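PDB 4FZR: SsfS6 from Streptomyces sp. SF2575, which adopts the two-domain GT-B fold of the Erythromycin biosynthesis protein CIII-like family, each half built around a parallel beta sheet flanked by helices. Local coordinates for residues G27-L32 against P56-A61; L118-K123 against A141-P146; Q258-L263 against A360-I365. One frame throughout, in Å; residues are numbered along the deposited sequence. Where two conformers were deposited one is given.

Followed from the N terminus, the three contacts come in series; none lies within another and none crosses another. Contact 1 closes a short loop of 23 residues, running through helix 33-41 and strand 45-51, and brings helix 26-29 beside helix 55-60. Contact 2 closes the shortest, 17 residues containing strand 126-130, and joins the end of helix 93-122 to that of helix 135-143. Both belong to the seven-stranded N-terminal half and both touch the second subunit. Contact 3 spans 96 residues and joins early and late helices of the C-terminal half; the centres of contacts 2 and 3 are about 52 Å apart, on opposite sides of the chain's centre.

Contact 1. Residues G27-L32 against P56-A61; sequences GFVMPL and PTVTGA
V29 and M30 meet V58 and T57 through apolar atoms alone, and no hydrogen bond crosses between the segments. In the first pair V29 CG1 meets V58 CG2 at 3.9 Å, the two valines crossing at about a right angle. V29 points at the facing helix with CG1 anti to the backbone N (chi1 174°), which puts that methyl foremost. In the second pair the methyl CG2 of T57 lies 3.8 Å from CG of selenomethionine M30, so the methylene near the backbone makes the touch; the chain beyond it bends at chi3. T57 CG2 also comes within 4.3 Å of V29 CG1, linking the two pairs. T57 thus presents its methyl, not OG1, to the contact.

Backbone hydrogen bonds hold each segment internally: L32 N bonds to V29 O at 3.0 Å on one side, and G60 N to P56 O at 2.8 Å on the other.

V58 packs on F65 of strand 65-67, the edge strand of the N-terminal sheet within this chain. A61 O accepts a hydrogen bond from W37 NE1 of helix 33-41, P31 and F28 rest on I152, and T59 packs on D215 of the second subunit.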
loop_
_atom_site.group_PDB
_atom_site.type_symbol
_atom_site.label_atom_id
_atom_site.label_comp_id
_atom_site.label_asym_id
_atom_site.label_seq_id
_atom_site.Cartn_x
_atom_site.Cartn_y
_atom_site.Cartn_z
ATOM N N GLY A 27 -14.587 -6.618 2.314
ATOM C CA GLY A 27 -15.108 -6.225 1.018
ATOM C C GLY A 27 -15.488 -4.760 0.964
ATOM O O GLY A 27 -15.664 -4.200 -0.117
ATOM N N PHE A 28 -15.612 -4.136 2.131
ATOM C CA PHE A 28 -15.978 -2.727 2.208
ATOM C C PHE A 28 -14.769 -1.849 2.533
ATOM O O PHE A 28 -14.846 -0.624 2.469
ATOM C CB PHE A 28 -17.072 -2.528 3.260
ATOM C CG PHE A 28 -18.344 -3.277 2.964
ATOM C CD1 PHE A 28 -18.730 -3.544 1.657
ATOM C CD2 PHE A 28 -19.154 -3.718 3.997
ATOM C CE1 PHE A 28 -19.902 -4.236 1.392
ATOM C CE2 PHE A 28 -20.322 -4.410 3.737
ATOM C CZ PHE A 28 -20.698 -4.668 2.433
ATOM N N VAL A 29 -13.650 -2.478 2.877
ATOM C CA VAL A 29 -12.447 -1.740 3.235
ATOM C C VAL A 29 -11.437 -1.743 2.090
ATOM O O VAL A 29 -10.938 -0.696 1.684
ATOM C CB VAL A 29 -11.792 -2.331 4.496
ATOM C CG1 VAL A 29 -10.468 -1.642 4.781
ATOM C CG2 VAL A 29 -12.728 -2.192 5.685
HETATM N N MSE A 30 -11.166 -2.928 1.558
HETATM C CA MSE A 30 -10.133 -3.105 0.543
HETATM C C MSE A 30 -10.314 -2.235 -0.704
HETATM O O MSE A 30 -9.329 -1.773 -1.280
HETATM C CB MSE A 30 -10.053 -4.580 0.134
HETATM C CG MSE A 30 -9.437 -5.482 1.199
HETATM SE SE MSE A 30 -9.313 -7.353 0.634
HETATM C CE MSE A 30 -11.172 -7.643 0.109
ATOM N N PRO A 31 -11.565 -2.023 -1.140
ATOM C CA PRO A 31 -11.746 -1.232 -2.364
ATOM C C PRO A 31 -11.377 0.246 -2.205
ATOM O O PRO A 31 -11.253 0.945 -3.212
ATOM C CB PRO A 31 -13.244 -1.383 -2.665
ATOM C CG PRO A 31 -13.679 -2.590 -1.897
ATOM C CD PRO A 31 -12.834 -2.596 -0.665
ATOM N N LEU A 32 -11.206 0.712 -0.970
ATOM C CA LEU A 32 -10.803 2.096 -0.725
ATOM C C LEU A 32 -9.286 2.243 -0.678
ATOM O O LEU A 32 -8.764 3.354 -0.618
ATOM C CB LEU A 32 -11.399 2.607 0.588
ATOM C CG LEU A 32 -12.914 2.807 0.615
ATOM C CD1 LEU A 32 -13.369 3.127 2.027
ATOM C CD2 LEU A 32 -13.346 3.910 -0.347
ATOM N N PRO A 56 -5.860 -5.407 10.773
ATOM C CA PRO A 56 -4.886 -6.168 9.979
ATOM C C PRO A 56 -5.049 -5.984 8.468
ATOM O O PRO A 56 -4.059 -6.018 7.735
ATOM C CB PRO A 56 -5.178 -7.623 10.365
ATOM C CG PRO A 56 -5.833 -7.545 11.690
ATOM C CD PRO A 56 -6.628 -6.276 11.681
ATOM N N THR A 57 -6.285 -5.805 8.011
ATOM C CA THR A 57 -6.549 -5.588 6.592
ATOM C C THR A 57 -6.005 -4.228 6.164
ATOM O O THR A 57 -5.408 -4.092 5.098
ATOM C CB THR A 57 -8.063 -5.650 6.276
ATOM O OG1 THR A 57 -8.567 -6.959 6.571
ATOM C CG2 THR A 57 -8.329 -5.334 4.807
ATOM N N VAL A 58 -6.210 -3.224 7.010
ATOM C CA VAL A 58 -5.777 -1.867 6.710
ATOM C C VAL A 58 -4.253 -1.765 6.722
ATOM O O VAL A 58 -3.656 -1.220 5.796
ATOM C CB VAL A 58 -6.381 -0.858 7.708
ATOM C CG1 VAL A 58 -5.767 0.530 7.519
ATOM C CG2 VAL A 58 -7.910 -0.826 7.565
ATOM N N THR A 59 -3.623 -2.306 7.760
ATOM C CA THR A 59 -2.173 -2.229 7.871
ATOM C C THR A 59 -1.513 -3.171 6.873
ATOM O O THR A 59 -0.402 -2.921 6.409
ATOM C CB THR A 59 -1.695 -2.552 9.295
ATOM O OG1 THR A 59 -1.893 -3.944 9.579
ATOM C CG2 THR A 59 -2.465 -1.720 10.285
ATOM N N GLY A 60 -2.211 -4.250 6.537
ATOM C CA GLY A 60 -1.718 -5.195 5.552
ATOM C C GLY A 60 -1.704 -4.610 4.148
ATOM O O GLY A 60 -1.040 -5.132 3.253
ATOM N N ALA A 61 -2.448 -3.523 3.959
ATOM C CA ALA A 61 -2.434 -2.771 2.707
ATOM C C ALA A 61 -1.394 -1.650 2.756
ATOM O O ALA A 61 -1.268 -0.867 1.812
ATOM C CB ALA A 61 -3.821 -2.191 2.429
#

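Contact 2. Residues L118-K123 against A141-P146; sequences LAERWK and ATLGIP
L143 carries this contact alone from its side, spreading its two methyls over neighbouring residues of the facing helix end. The tight part belongs to CD1, which lies 3.5 Å from A119 CB and 3.9 Å from A119 O. The leucine methyl therefore rests against the alanine methyl and lies near the carbonyl oxygen of the same residue. CG of L143 stands anti to the carbonyl carbon (chi1 -60°), which directs the branch point across the gap. A119 CB points at the other segment, and the nearest CA atoms, those of E120 and L143, are 7.9 Å apart, a distance that the leucine side chain helps to bridge. P124 also touches A119, and L116, one turn before E120 on the same helix, extends the surface against L143.

The other methyl makes the looser half. L143 CD2 meets only the aliphatic part of E120, at CG, 3.9 Å away. The glutamate chain is extended beyond that atom and carries its carboxylate onward on the solvent side. No hydrogen bond or salt bridge joins the two segments. Nearby, the ring of W122 meets that of F222 of the second subunit.

Both helices finish here, and K123 (phi 58°) and G144 (phi 64°) are the first residues to leave helical geometry, each with positive phi. The chain then enters strands 126-130 and 147-150, parallel neighbours that begin side by side, with P146 paired with V127 by backbone hydrogen bonding, in which the proline can only accept. Helix 135-143 links them as a beta-alpha-beta crossover, and the contact is the packing of successive helices along a Rossmann-like sheet, as in the N-terminal half of GT-B proteins.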
loop_
_atom_site.group_PDB
_atom_site.type_symbol
_atom_site.label_atom_id
_atom_site.label_comp_id
_atom_site.label_asym_id
_atom_site.label_seq_id
_atom_site.Cartn_x
_atom_site.Cartn_y
_atom_site.Cartn_z
ATOM N N LEU A 118 -11.937 10.952 17.251
ATOM C CA LEU A 118 -10.695 10.821 16.505
ATOM C C LEU A 118 -10.489 12.016 15.574
ATOM O O LEU A 118 -9.395 12.571 15.503
ATOM C CB LEU A 118 -10.701 9.521 15.699
ATOM C CG LEU A 118 -9.484 9.273 14.807
ATOM C CD1 LEU A 118 -8.198 9.183 15.624
ATOM C CD2 LEU A 118 -9.698 8.010 13.992
ATOM N N ALA A 119 -11.549 12.408 14.872
ATOM C CA ALA A 119 -11.477 13.498 13.898
ATOM C C ALA A 119 -11.232 14.854 14.558
ATOM O O ALA A 119 -10.655 15.757 13.952
ATOM C CB ALA A 119 -12.752 13.543 13.071
ATOM N N GLU A 120 -11.686 15.001 15.795
ATOM C CA GLU A 120 -11.450 16.224 16.549
ATOM C C GLU A 120 -9.990 16.324 16.986
ATOM O O GLU A 120 -9.427 17.415 17.045
ATOM C CB GLU A 120 -12.379 16.282 17.761
ATOM C CG GLU A 120 -13.771 16.788 17.428
ATOM C CD GLU A 120 -14.802 16.387 18.464
ATOM O OE1 GLU A 120 -14.417 15.750 19.468
ATOM O OE2 GLU A 120 -15.997 16.702 18.273
ATOM N N ARG A 121 -9.384 15.186 17.305
ATOM C CA ARG A 121 -7.978 15.159 17.686
ATOM C C ARG A 121 -7.077 15.274 16.464
ATOM O O ARG A 121 -6.058 15.964 16.494
ATOM C CB ARG A 121 -7.648 13.872 18.440
ATOM C CG ARG A 121 -8.103 13.863 19.886
ATOM C CD ARG A 121 -7.719 12.562 20.569
ATOM N NE ARG A 121 -7.887 12.625 22.020
ATOM C CZ ARG A 121 -9.033 12.404 22.660
ATOM N NH1 ARG A 121 -10.138 12.106 21.987
ATOM N NH2 ARG A 121 -9.075 12.487 23.982
ATOM N N TRP A 122 -7.457 14.593 15.391
ATOM C CA TRP A 122 -6.611 14.505 14.202
ATOM C C TRP A 122 -6.828 15.675 13.245
ATOM O O TRP A 122 -5.918 16.056 12.508
ATOM C CB TRP A 122 -6.862 13.180 13.479
ATOM C CG TRP A 122 -5.752 12.768 12.565
ATOM C CD1 TRP A 122 -4.462 12.501 12.914
ATOM C CD2 TRP A 122 -5.838 12.557 11.148
ATOM N NE1 TRP A 122 -3.736 12.142 11.804
ATOM C CE2 TRP A 122 -4.558 12.168 10.708
ATOM C CE3 TRP A 122 -6.870 12.662 10.212
ATOM C CZ2 TRP A 122 -4.281 11.886 9.373
ATOM C CZ3 TRP A 122 -6.593 12.382 8.886
ATOM C CH2 TRP A 122 -5.309 11.996 8.480
ATOM N N LYS A 123 -8.034 16.235 13.255
ATOM C CA LYS A 123 -8.352 17.420 12.458
ATOM C C LYS A 123 -8.131 17.218 10.959
ATOM O O LYS A 123 -7.217 17.798 10.376
ATOM C CB LYS A 123 -7.535 18.617 12.946
ATOM C CG LYS A 123 -8.031 19.208 14.252
ATOM C CD LYS A 123 -6.972 20.085 14.901
ATOM C CE LYS A 123 -5.903 19.253 15.597
ATOM N NZ LYS A 123 -4.884 20.095 16.289
ATOM N N ALA A 141 -20.244 16.319 8.365
ATOM C CA ALA A 141 -21.296 17.290 8.634
ATOM C C ALA A 141 -21.148 17.868 10.036
ATOM O O ALA A 141 -21.500 19.023 10.285
ATOM C CB ALA A 141 -22.666 16.637 8.472
ATOM N N THR A 142 -20.618 17.063 10.950
ATOM C CA THR A 142 -20.471 17.479 12.339
ATOM C C THR A 142 -19.328 18.482 12.510
ATOM O O THR A 142 -19.438 19.420 13.298
ATOM C CB THR A 142 -20.243 16.265 13.274
ATOM O OG1 THR A 142 -21.349 15.357 13.172
ATOM C CG2 THR A 142 -20.113 16.712 14.720
ATOM N N LEU A 143 -18.239 18.289 11.766
ATOM C CA LEU A 143 -17.077 19.172 11.862
ATOM C C LEU A 143 -17.122 20.281 10.816
ATOM O O LEU A 143 -16.265 21.164 10.802
ATOM C CB LEU A 143 -15.776 18.387 11.677
ATOM C CG LEU A 143 -15.427 17.258 12.646
ATOM C CD1 LEU A 143 -14.035 16.733 12.321
ATOM C CD2 LEU A 143 -15.505 17.710 14.095
ATOM N N GLY A 144 -18.109 20.224 9.930
ATOM C CA GLY A 144 -18.223 21.197 8.860
ATOM C C GLY A 144 -17.062 21.143 7.883
ATOM O O GLY A 144 -16.448 22.168 7.584
ATOM N N ILE A 145 -16.758 19.945 7.389
ATOM C CA ILE A 145 -15.722 19.765 6.374
ATOM C C ILE A 145 -16.277 18.938 5.216
ATOM O O ILE A 145 -17.221 18.168 5.395
ATOM C CB ILE A 145 -14.467 19.067 6.948
ATOM C CG1 ILE A 145 -14.797 17.636 7.386
ATOM C CG2 ILE A 145 -13.874 19.888 8.095
ATOM C CD1 ILE A 145 -13.630 16.909 8.005
ATOM N N PRO A 146 -15.702 19.106 4.015
ATOM C CA PRO A 146 -16.168 18.373 2.830
ATOM C C PRO A 146 -15.906 16.872 2.932
ATOM O O PRO A 146 -15.034 16.459 3.690
ATOM C CB PRO A 146 -15.342 18.985 1.689
ATOM C CG PRO A 146 -14.156 19.600 2.352
ATOM C CD PRO A 146 -14.611 20.043 3.698
#

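Contact 3. Residues Q258-L263 against A360-I365; sequences QELPKL and AACARI
The bumps are the CD2 methyls of L260 and L263, and the surface that receives them is made by the small side chains of C362 and A363. L263 CD2 settles between the two: it is 3.8 Å from A363 CB, 3.9 Å from A363 N and 4.2 Å from C362 CB, so it sits in a shallow notch floored by the helix backbone and walled by two beta carbons. The CA atoms of L263 and A363 are 6.5 Å apart, the nearest CA pair of the two segments. L260 starts from a bond that does not aim at the partner, but its end swings nearer and its CD2 reaches C362 SG at 3.6 Å. The sulfur gets there because SG is anti to the carbonyl carbon (chi1 -62°). Both methyls also approach C362 CB from the same side, L260 CD2 at 4.1 Å.

These shapes join two neighbouring helices of one layer on the C-terminal, Rossmann-like sheet of the GT-B fold: the end of helix 253-259 with its 3-10 extension, which leads into strand 266-269, and helix 358-367, which follows strand 345-347. L359 widens the receiving surface, touching both leucines from its own helix. C362 also packs on F265 and on V324 of strand 323-325.

Away from the partner, K262 of the 3-10 turn bridges back to E259 of the helix: K262 NZ lies 2.8 Å from E259 OE2, approaching on the syn side and 20° out of the carboxylate plane. At the far end L263 O accepts a hydrogen bond from R366 NH1, one residue past A360-I365.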
loop_
_atom_site.group_PDB
_atom_site.type_symbol
_atom_site.label_atom_id
_atom_site.label_comp_id
_atom_site.label_asym_id
_atom_site.label_seq_id
_atom_site.Cartn_x
_atom_site.Cartn_y
_atom_site.Cartn_z
ATOM N N GLN A 258 -14.630 -30.935 -7.739
ATOM C CA GLN A 258 -14.467 -32.264 -8.326
ATOM C C GLN A 258 -15.163 -32.378 -9.680
ATOM O O GLN A 258 -14.647 -33.016 -10.596
ATOM C CB GLN A 258 -15.007 -33.342 -7.380
ATOM C CG GLN A 258 -14.301 -33.397 -6.030
ATOM C CD GLN A 258 -14.589 -34.676 -5.265
ATOM O OE1 GLN A 258 -15.129 -35.634 -5.816
ATOM N NE2 GLN A 258 -14.225 -34.696 -3.987
ATOM N N GLU A 259 -16.327 -31.748 -9.805
ATOM C CA GLU A 259 -17.148 -31.882 -11.005
ATOM C C GLU A 259 -16.653 -30.999 -12.151
ATOM O O GLU A 259 -16.740 -31.379 -13.318
ATOM C CB GLU A 259 -18.609 -31.529 -10.693
ATOM C CG GLU A 259 -19.216 -32.270 -9.502
ATOM C CD GLU A 259 -19.309 -33.771 -9.717
ATOM O OE1 GLU A 259 -20.428 -34.317 -9.623
ATOM O OE2 GLU A 259 -18.264 -34.408 -9.964
ATOM N N LEU A 260 -16.131 -29.824 -11.815
ATOM C CA LEU A 260 -15.811 -28.819 -12.829
ATOM C C LEU A 260 -14.693 -29.215 -13.792
ATOM O O LEU A 260 -14.745 -28.867 -14.973
ATOM C CB LEU A 260 -15.492 -27.471 -12.175
ATOM C CG LEU A 260 -16.732 -26.609 -11.922
ATOM C CD1 LEU A 260 -16.450 -25.514 -10.911
ATOM C CD2 LEU A 260 -17.229 -26.012 -13.235
ATOM N N PRO A 261 -13.670 -29.931 -13.297
ATOM C CA PRO A 261 -12.619 -30.367 -14.223
ATOM C C PRO A 261 -13.133 -31.290 -15.326
ATOM O O PRO A 261 -12.479 -31.433 -16.360
ATOM C CB PRO A 261 -11.646 -31.126 -13.318
ATOM C CG PRO A 261 -11.855 -30.542 -11.965
ATOM C CD PRO A 261 -13.320 -30.207 -11.893
ATOM N N LYS A 262 -14.292 -31.899 -15.108
ATOM C CA LYS A 262 -14.840 -32.851 -16.067
ATOM C C LYS A 262 -15.406 -32.152 -17.307
ATOM O O LYS A 262 -15.683 -32.799 -18.318
ATOM C CB LYS A 262 -15.902 -33.717 -15.394
ATOM C CG LYS A 262 -15.375 -34.459 -14.174
ATOM C CD LYS A 262 -16.501 -35.081 -13.374
ATOM C CE LYS A 262 -15.985 -35.768 -12.118
ATOM N NZ LYS A 262 -17.064 -36.497 -11.393
ATOM N N LEU A 263 -15.562 -30.834 -17.228
ATOM C CA LEU A 263 -16.006 -30.039 -18.371
ATOM C C LEU A 263 -14.824 -29.621 -19.245
ATOM O O LEU A 263 -14.999 -28.934 -20.252
ATOM C CB LEU A 263 -16.767 -28.799 -17.896
ATOM C CG LEU A 263 -18.230 -29.012 -17.503
ATOM C CD1 LEU A 263 -18.357 -30.007 -16.364
ATOM C CD2 LEU A 263 -18.872 -27.685 -17.130
ATOM N N ALA A 360 -23.455 -25.890 -16.035
ATOM C CA ALA A 360 -24.030 -25.503 -17.315
ATOM C C ALA A 360 -23.454 -24.165 -17.776
ATOM O O ALA A 360 -23.041 -24.022 -18.928
ATOM C CB ALA A 360 -25.549 -25.426 -17.208
ATOM N N ALA A 361 -23.410 -23.198 -16.863
ATOM C CA ALA A 361 -22.922 -21.857 -17.173
ATOM C C ALA A 361 -21.467 -21.879 -17.625
ATOM O O ALA A 361 -21.084 -21.160 -18.546
ATOM C CB ALA A 361 -23.082 -20.945 -15.964
ATOM N N CYS A 362 -20.657 -22.706 -16.973
ATOM C CA CYS A 362 -19.239 -22.799 -17.309
ATOM C C CYS A 362 -19.030 -23.403 -18.696
ATOM O O CYS A 362 -18.195 -22.925 -19.463
ATOM C CB CYS A 362 -18.490 -23.618 -16.258
ATOM S SG CYS A 362 -18.523 -22.890 -14.605
ATOM N N ALA A 363 -19.789 -24.449 -19.013
ATOM C CA ALA A 363 -19.704 -25.093 -20.322
ATOM C C ALA A 363 -20.196 -24.142 -21.406
ATOM O O ALA A 363 -19.646 -24.093 -22.507
ATOM C CB ALA A 363 -20.524 -26.371 -20.332
ATOM N N ARG A 364 -21.238 -23.388 -21.078
ATOM C CA ARG A 364 -21.807 -22.399 -21.983
ATOM C C ARG A 364 -20.757 -21.348 -22.341
ATOM O O ARG A 364 -20.589 -20.992 -23.507
ATOM C CB ARG A 364 -23.012 -21.737 -21.315
ATOM C CG ARG A 364 -23.987 -21.058 -22.259
ATOM C CD ARG A 364 -25.240 -20.647 -21.501
ATOM N NE ARG A 364 -26.091 -19.733 -22.259
ATOM C CZ ARG A 364 -27.081 -19.022 -21.726
ATOM N NH1 ARG A 364 -27.344 -19.109 -20.428
ATOM N NH2 ARG A 364 -27.806 -18.214 -22.487
ATOM N N ILE A 365 -20.047 -20.864 -21.325
ATOM C CA ILE A 365 -18.995 -19.870 -21.513
ATOM C C ILE A 365 -17.781 -20.493 -22.188
ATOM O O ILE A 365 -17.115 -19.861 -23.006
ATOM C CB ILE A 365 -18.561 -19.273 -20.164
ATOM C CG1 ILE A 365 -19.636 -18.316 -19.655
ATOM C CG2 ILE A 365 -17.228 -18.539 -20.297
ATOM C CD1 ILE A 365 -19.644 -18.153 -18.168
#